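Long-range contacts in penicillin-binding protein 2B (Streptococcus pneumoniae, PDB 2WAD), which binds penicillin and is thought to act as a transpeptidase that forms peptide cross-links between neighbouring glycan strands of the cell-wall peptidoglycan: residues A[502-507]-A[519-524]; A[385-390]-A[526-531]; A[96-101]-A[172-177]. One frame throughout, in Å; residues are numbered along the deposited sequence.

Interaction 1: A[502-507]-A[519-524]; sequences LVPKEY and QFDNYT. Unlike the reference sequence in segment 502-507: Leu502 (reference Phe).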
loop_
_atom_site.group_PDB
_atom_site.type_symbol
_atom_site.label_atom_id
_atom_site.label_comp_id
_atom_site.label_asym_id
_atom_site.label_seq_id
_atom_site.Cartn_x
_atom_site.Cartn_y
_atom_site.Cartn_z
ATOM N N LEU A 502 12.139 -11.161 -3.690
ATOM C CA LEU A 502 12.577 -11.931 -4.851
ATOM C C LEU A 502 13.221 -13.183 -4.279
ATOM O O LEU A 502 14.315 -13.083 -3.710
ATOM C CB LEU A 502 13.603 -11.155 -5.695
ATOM C CG LEU A 502 13.805 -11.551 -7.163
ATOM C CD1 LEU A 502 14.606 -10.504 -7.933
ATOM C CD2 LEU A 502 14.481 -12.907 -7.321
ATOM N N VAL A 503 12.562 -14.334 -4.469
ATOM C CA VAL A 503 12.927 -15.586 -3.811
ATOM C C VAL A 503 12.973 -16.666 -4.888
ATOM O O VAL A 503 11.957 -17.284 -5.215
ATOM C CB VAL A 503 11.861 -15.985 -2.750
ATOM C CG1 VAL A 503 12.288 -17.272 -1.996
ATOM C CG2 VAL A 503 11.567 -14.821 -1.787
ATOM N N PRO A 504 14.161 -16.901 -5.446
ATOM C CA PRO A 504 14.282 -17.781 -6.595
ATOM C C PRO A 504 13.986 -19.246 -6.275
ATOM O O PRO A 504 14.543 -19.820 -5.326
ATOM C CB PRO A 504 15.716 -17.557 -7.075
ATOM C CG PRO A 504 16.168 -16.220 -6.401
ATOM C CD PRO A 504 15.420 -16.205 -5.115
ATOM N N LYS A 505 13.050 -19.805 -7.042
ATOM C CA LYS A 505 12.614 -21.186 -6.860
ATOM C C LYS A 505 13.627 -22.174 -7.416
ATOM O O LYS A 505 13.622 -23.352 -7.065
ATOM C CB LYS A 505 11.235 -21.402 -7.491
ATOM C CG LYS A 505 10.142 -20.789 -6.660
ATOM C CD LYS A 505 8.776 -20.944 -7.286
ATOM C CE LYS A 505 7.736 -20.202 -6.460
ATOM N NZ LYS A 505 7.886 -18.706 -6.546
ATOM N N GLU A 506 14.487 -21.681 -8.293
ATOM C CA GLU A 506 15.588 -22.456 -8.843
ATOM C C GLU A 506 16.862 -21.940 -8.172
ATOM O O GLU A 506 17.078 -20.720 -8.133
ATOM C CB GLU A 506 15.668 -22.174 -10.353
ATOM C CG GLU A 506 16.757 -22.935 -11.123
ATOM C CD GLU A 506 16.853 -22.519 -12.589
ATOM O OE1 GLU A 506 16.453 -21.374 -12.918
ATOM O OE2 GLU A 506 17.323 -23.327 -13.425
ATOM N N TYR A 507 17.718 -22.837 -7.683
ATOM C CA TYR A 507 18.928 -22.416 -6.966
ATOM C C TYR A 507 19.872 -23.593 -6.796
ATOM O O TYR A 507 19.429 -24.735 -6.830
ATOM C CB TYR A 507 18.578 -21.876 -5.567
ATOM C CG TYR A 507 17.739 -22.872 -4.809
ATOM C CD1 TYR A 507 16.346 -22.868 -4.912
ATOM C CD2 TYR A 507 18.341 -23.856 -4.036
ATOM C CE1 TYR A 507 15.580 -23.816 -4.244
ATOM C CE2 TYR A 507 17.585 -24.802 -3.371
ATOM C CZ TYR A 507 16.209 -24.788 -3.498
ATOM O OH TYR A 507 15.469 -25.743 -2.838
ATOM N N GLN A 519 22.987 -12.812 1.052
ATOM C CA GLN A 519 23.378 -12.465 -0.306
ATOM C C GLN A 519 22.657 -13.347 -1.325
ATOM O O GLN A 519 23.248 -13.749 -2.301
ATOM C CB GLN A 519 24.892 -12.562 -0.515
ATOM C CG GLN A 519 25.748 -11.644 0.365
ATOM C CD GLN A 519 25.605 -10.168 0.030
ATOM O OE1 GLN A 519 25.544 -9.317 0.924
ATOM N NE2 GLN A 519 25.580 -9.850 -1.258
ATOM N N PHE A 520 21.375 -13.645 -1.144
ATOM C CA PHE A 520 20.666 -14.358 -2.219
ATOM C C PHE A 520 19.244 -13.821 -2.312
ATOM O O PHE A 520 18.973 -12.968 -3.153
ATOM C CB PHE A 520 20.746 -15.900 -2.094
ATOM C CG PHE A 520 20.199 -16.643 -3.291
ATOM C CD1 PHE A 520 20.720 -16.423 -4.556
ATOM C CD2 PHE A 520 19.136 -17.522 -3.167
ATOM C CE1 PHE A 520 20.205 -17.078 -5.676
ATOM C CE2 PHE A 520 18.619 -18.190 -4.278
ATOM C CZ PHE A 520 19.145 -17.952 -5.540
ATOM N N ASP A 521 18.336 -14.235 -1.433
ATOM C CA ASP A 521 16.967 -13.717 -1.558
ATOM C C ASP A 521 16.995 -12.202 -1.277
ATOM O O ASP A 521 17.750 -11.778 -0.393
ATOM C CB ASP A 521 16.051 -14.415 -0.545
ATOM C CG ASP A 521 15.829 -15.881 -0.861
ATOM O OD1 ASP A 521 16.165 -16.295 -1.982
ATOM O OD2 ASP A 521 15.326 -16.633 -0.002
ATOM N N ASN A 522 16.189 -11.419 -2.004
ATOM C CA ASN A 522 15.948 -9.980 -1.803
ATOM C C ASN A 522 14.630 -9.705 -1.055
ATOM O O ASN A 522 13.608 -10.328 -1.355
ATOM C CB ASN A 522 15.796 -9.244 -3.153
ATOM C CG ASN A 522 17.103 -9.134 -3.958
ATOM O OD1 ASN A 522 17.406 -8.082 -4.536
ATOM N ND2 ASN A 522 17.870 -10.218 -4.020
ATOM N N TYR A 523 14.640 -8.734 -0.139
ATOM C CA TYR A 523 13.504 -8.414 0.706
ATOM C C TYR A 523 13.164 -6.924 0.617
ATOM O O TYR A 523 14.019 -6.111 0.229
ATOM C CB TYR A 523 13.861 -8.758 2.155
ATOM C CG TYR A 523 14.303 -10.190 2.389
ATOM C CD1 TYR A 523 13.585 -11.283 1.867
ATOM C CD2 TYR A 523 15.445 -10.456 3.107
ATOM C CE1 TYR A 523 13.986 -12.594 2.093
ATOM C CE2 TYR A 523 15.870 -11.752 3.315
ATOM C CZ TYR A 523 15.126 -12.813 2.841
ATOM O OH TYR A 523 15.595 -14.089 3.090
ATOM N N THR A 524 11.928 -6.568 0.963
ATOM C CA THR A 524 11.514 -5.163 1.011
ATOM C C THR A 524 11.912 -4.518 2.354
ATOM O O THR A 524 12.178 -5.201 3.330
ATOM C CB THR A 524 9.993 -5.016 0.928
ATOM O OG1 THR A 524 9.428 -5.519 2.139
ATOM C CG2 THR A 524 9.396 -5.769 -0.263
#
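Phe520 overlaps Pro504, and the two side chains meet tip to tip. Phe520 CZ lies 3.6 Å from Pro504 CG. Tyr507 packs against the same end of the ring, with its CB 3.9 Å from Phe520 CE2. The tyrosine ring itself leads away. Chi1 (-172°) sets Phe520 CG anti to the backbone N, beside the carbonyl carbon; the far end of the ring, CE2 and CZ, reaches segment 502-507.

The next residue, Asp521, crosses Val503 and Pro504. Its OD1 comes within 3.2 Å of Pro504 CD, and its OD2 lies 3.7 Å from Val503 CG1. The carboxylate has a stronger partner outside the two segments: OD1 forms a salt bridge with Arg479. The same arginine also binds Pro504 O, so one guanidinium links both segments.

Further along, Leu502 and Asn522 form a single antiparallel bridge, as a hydrogen-bonded pair. Leu502 N donates to Asn522 O at 2.9 Å, and Asn522 N donates to Leu502 O at 3.0 Å. Their CB atoms also touch, 3.9 Å apart. Asn522 ND2 adds only a weak bond to Phe520 O.

This is surface packing of two loops of the transpeptidase domain, joined by one bridge. The two loops flank helix 509-515 in the sequence, and Phe520 packs on Asn511, Thr514 and Asn515 of that helix. Helix 471-484 supplies Arg479, and helix 525-536 begins just after Thr524, its N-cap.

Interaction 2: A[385-390]-A[526-531]; sequences GSVVKA and MQLAQY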
loop_
_atom_site.group_PDB
_atom_site.type_symbol
_atom_site.label_atom_id
_atom_site.label_comp_id
_atom_site.label_asym_id
_atom_site.label_seq_id
_atom_site.Cartn_x
_atom_site.Cartn_y
_atom_site.Cartn_z
ATOM N N GLY A 385 21.930 -8.333 3.072
ATOM C CA GLY A 385 23.240 -8.442 3.696
ATOM C C GLY A 385 23.169 -8.954 5.127
ATOM O O GLY A 385 22.213 -9.652 5.503
ATOM N N SER A 386 24.151 -8.558 5.938
ATOM C CA SER A 386 24.439 -9.181 7.227
ATOM C C SER A 386 23.410 -8.952 8.331
ATOM O O SER A 386 23.516 -9.517 9.419
ATOM C CB SER A 386 25.821 -8.722 7.719
ATOM O OG SER A 386 26.861 -9.532 7.184
ATOM N N VAL A 387 22.464 -8.058 8.104
ATOM C CA VAL A 387 21.412 -7.856 9.093
ATOM C C VAL A 387 20.718 -9.178 9.435
ATOM O O VAL A 387 20.348 -9.388 10.571
ATOM C CB VAL A 387 20.410 -6.783 8.672
ATOM C CG1 VAL A 387 21.125 -5.430 8.592
ATOM C CG2 VAL A 387 19.763 -7.135 7.312
ATOM N N VAL A 388 20.607 -10.090 8.480
ATOM C CA VAL A 388 19.786 -11.275 8.638
ATOM C C VAL A 388 20.433 -12.391 9.448
ATOM O O VAL A 388 19.815 -13.432 9.619
ATOM C CB VAL A 388 19.368 -11.901 7.280
ATOM C CG1 VAL A 388 18.648 -10.881 6.367
ATOM C CG2 VAL A 388 20.551 -12.584 6.619
ATOM N N LYS A 389 21.641 -12.189 9.974
ATOM C CA LYS A 389 22.368 -13.283 10.585
ATOM C C LYS A 389 21.698 -13.913 11.808
ATOM O O LYS A 389 21.867 -15.103 12.087
ATOM C CB LYS A 389 23.828 -12.885 10.822
ATOM C CG LYS A 389 24.600 -12.828 9.518
ATOM C CD LYS A 389 26.031 -12.325 9.693
ATOM C CE LYS A 389 26.731 -12.349 8.339
ATOM N NZ LYS A 389 28.127 -11.814 8.288
ATOM N N ALA A 390 20.907 -13.126 12.526
ATOM C CA ALA A 390 20.134 -13.629 13.660
ATOM C C ALA A 390 19.045 -14.629 13.261
ATOM O O ALA A 390 18.687 -15.518 14.056
ATOM C CB ALA A 390 19.505 -12.488 14.400
ATOM N N MET A 526 9.958 -2.967 4.407
ATOM C CA MET A 526 8.928 -3.305 5.378
ATOM C C MET A 526 9.185 -4.677 6.005
ATOM O O MET A 526 9.063 -4.836 7.228
ATOM C CB MET A 526 7.524 -3.183 4.751
ATOM C CG MET A 526 6.348 -3.453 5.677
ATOM S SD MET A 526 6.193 -2.177 6.964
ATOM C CE MET A 526 5.898 -0.741 5.941
ATOM N N GLN A 527 9.562 -5.662 5.192
ATOM C CA GLN A 527 9.922 -7.001 5.700
ATOM C C GLN A 527 11.100 -6.926 6.687
ATOM O O GLN A 527 11.115 -7.617 7.729
ATOM C CB GLN A 527 10.259 -7.956 4.541
ATOM C CG GLN A 527 9.045 -8.389 3.663
ATOM C CD GLN A 527 9.451 -9.260 2.489
ATOM O OE1 GLN A 527 10.285 -8.867 1.693
ATOM N NE2 GLN A 527 8.861 -10.444 2.369
ATOM N N LEU A 528 12.103 -6.114 6.343
ATOM C CA LEU A 528 13.292 -5.979 7.218
ATOM C C LEU A 528 12.959 -5.236 8.518
ATOM O O LEU A 528 13.517 -5.569 9.550
ATOM C CB LEU A 528 14.484 -5.332 6.475
ATOM C CG LEU A 528 15.043 -6.236 5.361
ATOM C CD1 LEU A 528 15.808 -5.417 4.303
ATOM C CD2 LEU A 528 15.988 -7.228 5.989
ATOM N N ALA A 529 12.025 -4.277 8.492
ATOM C CA ALA A 529 11.527 -3.728 9.751
ATOM C C ALA A 529 10.753 -4.736 10.603
ATOM O O ALA A 529 10.878 -4.742 11.822
ATOM C CB ALA A 529 10.695 -2.467 9.547
ATOM N N GLN A 530 9.898 -5.543 9.982
ATOM C CA GLN A 530 9.074 -6.490 10.748
ATOM C C GLN A 530 10.017 -7.509 11.385
ATOM O O GLN A 530 9.764 -7.991 12.475
ATOM C CB GLN A 530 8.099 -7.258 9.838
ATOM C CG GLN A 530 7.156 -8.242 10.590
ATOM C CD GLN A 530 6.115 -8.831 9.649
ATOM O OE1 GLN A 530 6.460 -9.358 8.582
ATOM N NE2 GLN A 530 4.835 -8.666 9.982
ATOM N N TYR A 531 11.104 -7.830 10.694
ATOM C CA TYR A 531 12.055 -8.814 11.213
ATOM C C TYR A 531 12.691 -8.305 12.510
ATOM O O TYR A 531 12.628 -8.965 13.560
ATOM C CB TYR A 531 13.076 -9.178 10.119
ATOM C CG TYR A 531 14.468 -9.587 10.580
ATOM C CD1 TYR A 531 14.648 -10.708 11.384
ATOM C CD2 TYR A 531 15.606 -8.901 10.150
ATOM C CE1 TYR A 531 15.894 -11.123 11.785
ATOM C CE2 TYR A 531 16.882 -9.309 10.545
ATOM C CZ TYR A 531 17.009 -10.430 11.358
ATOM O OH TYR A 531 18.246 -10.868 11.787
#
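The SxxK pattern of the transpeptidase active site, Ser386 to Lys389, is met at Val387 and Val388 by Tyr531 of helix 525-536. Ser386 is the inferred acyl-ester nucleophile. Tyr531 OH donates a hydrogen bond to Val387 O, 2.8 Å away. The hydroxyl approaches with a C=O...O angle of 136° and sits 21° out of the carbonyl plane. Val387 O lies at the edge of the Tyr531 ring, in its plane.

Tyr531 CG is roughly anti to the backbone N (chi1 150°); the ring extends to the 3-10 segment 386-388. The hydroxyl is also close to carbon. Ala390 CB is 3.3 Å from Tyr531 OH, and Val388 CA is 3.5 Å from it. A second, apolar touch lies beside this bond. Val387 CG2 meets Leu528 CD2 at 4.0 Å, and the two side chains cross at about a right angle. Leu528 also packs on Ala648 and Val650 of strand 645-650.

Lys389 starts away from this helix. Lys389 NZ donates a hydrogen bond to Ser386 OG (2.8 Å) and also bonds Asn445 OD1 and Ser443 O.

All the touching residues are buried. The phenol proton is directed to a backbone carbonyl of the residue that follows Ser386. Tyr531 is therefore consistent with a second-shell residue: it bonds the main-chain carbonyl of Val387, between Ser386 and Lys389, and makes no hydrogen bond to either side chain.

Interaction 3: A[96-101]-A[172-177]; sequences IAKKLL and KKEIYL. Unlike the reference sequence in segment 96-101: Ile96 (reference Thr).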
loop_
_atom_site.group_PDB
_atom_site.type_symbol
_atom_site.label_atom_id
_atom_site.label_comp_id
_atom_site.label_asym_id
_atom_site.label_seq_id
_atom_site.Cartn_x
_atom_site.Cartn_y
_atom_site.Cartn_z
ATOM N N ILE A 96 -35.891 16.932 -23.706
ATOM C CA ILE A 96 -35.177 17.495 -22.569
ATOM C C ILE A 96 -33.697 17.789 -22.873
ATOM O O ILE A 96 -33.147 18.811 -22.418
ATOM C CB ILE A 96 -35.336 16.601 -21.330
ATOM C CG1 ILE A 96 -36.781 16.648 -20.846
ATOM C CG2 ILE A 96 -34.369 16.984 -20.200
ATOM C CD1 ILE A 96 -37.065 15.552 -19.827
ATOM N N ALA A 97 -33.062 16.905 -23.642
ATOM C CA ALA A 97 -31.640 17.063 -23.971
ATOM C C ALA A 97 -31.424 18.348 -24.758
ATOM O O ALA A 97 -30.534 19.113 -24.423
ATOM C CB ALA A 97 -31.129 15.880 -24.775
ATOM N N LYS A 98 -32.259 18.592 -25.765
ATOM C CA LYS A 98 -32.087 19.745 -26.643
ATOM C C LYS A 98 -32.584 21.102 -26.134
ATOM O O LYS A 98 -32.105 22.128 -26.610
ATOM C CB LYS A 98 -32.612 19.463 -28.052
ATOM C CG LYS A 98 -34.095 19.420 -28.174
ATOM C CD LYS A 98 -34.473 18.420 -29.248
ATOM C CE LYS A 98 -35.123 19.092 -30.425
ATOM N NZ LYS A 98 -36.499 18.533 -30.663
ATOM N N LYS A 99 -33.527 21.113 -25.191
ATOM C CA LYS A 99 -33.787 22.307 -24.376
ATOM C C LYS A 99 -32.553 22.634 -23.513
ATOM O O LYS A 99 -32.223 23.795 -23.273
ATOM C CB LYS A 99 -34.996 22.115 -23.452
ATOM C CG LYS A 99 -36.364 22.250 -24.093
ATOM C CD LYS A 99 -36.819 23.707 -24.154
ATOM C CE LYS A 99 -37.528 24.151 -22.889
ATOM N NZ LYS A 99 -38.166 25.483 -23.155
ATOM N N LEU A 100 -31.882 21.594 -23.038
ATOM C CA LEU A 100 -30.735 21.770 -22.152
ATOM C C LEU A 100 -29.521 22.293 -22.912
ATOM O O LEU A 100 -28.708 23.044 -22.369
ATOM C CB LEU A 100 -30.382 20.453 -21.452
ATOM C CG LEU A 100 -29.278 20.589 -20.400
ATOM C CD1 LEU A 100 -29.715 21.585 -19.345
ATOM C CD2 LEU A 100 -28.917 19.253 -19.752
ATOM N N LEU A 101 -29.379 21.879 -24.164
ATOM C CA LEU A 101 -28.219 22.288 -24.945
ATOM C C LEU A 101 -28.169 23.810 -25.125
ATOM O O LEU A 101 -27.100 24.378 -25.332
ATOM C CB LEU A 101 -28.204 21.595 -26.311
ATOM C CG LEU A 101 -26.948 21.837 -27.151
ATOM C CD1 LEU A 101 -25.676 21.585 -26.337
ATOM C CD2 LEU A 101 -26.997 21.017 -28.434
ATOM N N LYS A 172 -24.489 15.799 -32.726
ATOM C CA LYS A 172 -23.666 14.991 -31.838
ATOM C C LYS A 172 -23.753 15.434 -30.380
ATOM O O LYS A 172 -23.541 14.638 -29.460
ATOM C CB LYS A 172 -22.211 14.950 -32.305
ATOM C CG LYS A 172 -21.980 14.032 -33.496
ATOM C CD LYS A 172 -20.503 13.735 -33.680
ATOM C CE LYS A 172 -20.269 12.870 -34.907
ATOM N NZ LYS A 172 -18.854 12.974 -35.356
ATOM N N LYS A 173 -24.074 16.706 -30.180
ATOM C CA LYS A 173 -24.092 17.293 -28.847
ATOM C C LYS A 173 -25.383 16.943 -28.131
ATOM O O LYS A 173 -25.374 16.682 -26.928
ATOM C CB LYS A 173 -23.956 18.811 -28.923
ATOM C CG LYS A 173 -22.630 19.302 -29.493
ATOM C CD LYS A 173 -22.620 20.825 -29.524
ATOM C CE LYS A 173 -21.218 21.363 -29.720
ATOM N NZ LYS A 173 -21.246 22.845 -29.651
ATOM N N GLU A 174 -26.490 16.920 -28.865
ATOM C CA GLU A 174 -27.717 16.470 -28.240
ATOM C C GLU A 174 -27.647 14.966 -27.996
ATOM O O GLU A 174 -28.083 14.478 -26.948
ATOM C CB GLU A 174 -28.970 16.939 -28.982
ATOM C CG GLU A 174 -29.330 16.175 -30.229
ATOM C CD GLU A 174 -30.568 16.743 -30.902
ATOM O OE1 GLU A 174 -30.896 17.935 -30.696
ATOM O OE2 GLU A 174 -31.215 15.983 -31.646
ATOM N N ILE A 175 -27.029 14.240 -28.924
ATOM C CA ILE A 175 -26.848 12.805 -28.718
ATOM C C ILE A 175 -26.052 12.534 -27.456
ATOM O O ILE A 175 -26.370 11.633 -26.677
ATOM C CB ILE A 175 -26.184 12.102 -29.908
ATOM C CG1 ILE A 175 -27.031 12.299 -31.165
ATOM C CG2 ILE A 175 -26.038 10.614 -29.604
ATOM C CD1 ILE A 175 -26.490 11.550 -32.366
ATOM N N TYR A 176 -25.021 13.339 -27.242
ATOM C CA TYR A 176 -24.252 13.255 -26.004
ATOM C C TYR A 176 -25.087 13.469 -24.741
ATOM O O TYR A 176 -24.992 12.706 -23.787
ATOM C CB TYR A 176 -23.078 14.237 -26.044
ATOM C CG TYR A 176 -22.235 14.206 -24.788
ATOM C CD1 TYR A 176 -21.421 13.117 -24.499
ATOM C CD2 TYR A 176 -22.269 15.262 -23.889
ATOM C CE1 TYR A 176 -20.643 13.092 -23.346
ATOM C CE2 TYR A 176 -21.517 15.250 -22.739
ATOM C CZ TYR A 176 -20.702 14.169 -22.474
ATOM O OH TYR A 176 -19.960 14.181 -21.322
ATOM N N LEU A 177 -25.886 14.530 -24.734
ATOM C CA LEU A 177 -26.774 14.859 -23.623
ATOM C C LEU A 177 -27.814 13.776 -23.329
ATOM O O LEU A 177 -27.926 13.335 -22.181
ATOM C CB LEU A 177 -27.445 16.221 -23.844
ATOM C CG LEU A 177 -26.504 17.407 -23.565
ATOM C CD1 LEU A 177 -27.096 18.732 -24.017
ATOM C CD2 LEU A 177 -25.985 17.505 -22.121
#
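Leu177 reaches from helix 169-182 onto segment 96-101, and each of its outer carbons finds a partner there. Its CB lies 3.8 Å from Ala97 CB. CG is anti to the carbonyl carbon (chi1 -77°), and the two methyls branch from it to different neighbours. CD1 comes to 3.5 Å from Ala97 O and touches Leu101 CB at 3.8 Å. CD2 meets Leu100 CD2 at 4.2 Å. Leu177 crosses both Leu100 and Leu101 at about a right angle.

Leu101 extends the packing to Lys173, one turn before Leu177. Its CD2 rests 3.8 Å from Lys173 CB, while the amine end of that lysine leads away.

Lys98 and Glu174 run side by side and point the same way. Glu174 OE1 touches the aliphatic part of the lysine, 3.5 Å from Lys98 CB. The opposite charges do not pair: Lys98 NZ remains 5.6 Å from Glu174 OE1. The other carboxylate oxygen, OE2, bonds Tyr119 OH.

No hydrogen bond joins the two segments. The short helix axes approach to 8.6 Å, with their N-to-C directions 120° apart. Ala97 also touches Leu181, one turn beyond Leu177. The arrangement is apolar packing of two crossed helices, with a leucine against an alanine, Lys98 and Lys173 at the border, and Glu174 packed within it. It lies in the part of the chain that matches the PBP dimerisation domain, far from the transpeptidase active site.

How the interactions relate
From the N terminus, interaction 3 comes first. It closes a loop of 70 residues, 30 of them helical and none in a strand, between helices 90-100 and 169-182, before the other two begin. Interaction 2 opens at 385-390 and closes on helix 525-536, with 135 residues between the segments. Interaction 1 opens and closes within that span, around the short helix 509-515, so these two nest. They also touch: Tyr523 of interaction 1 packs on Val388 and Leu528 of interaction 2, and their centres are about 14 Å apart. Both belong to the transpeptidase domain. Interaction 3 lies across the chain's centre, about 59 Å from interaction 1 and 62 Å from interaction 2, centre to centre.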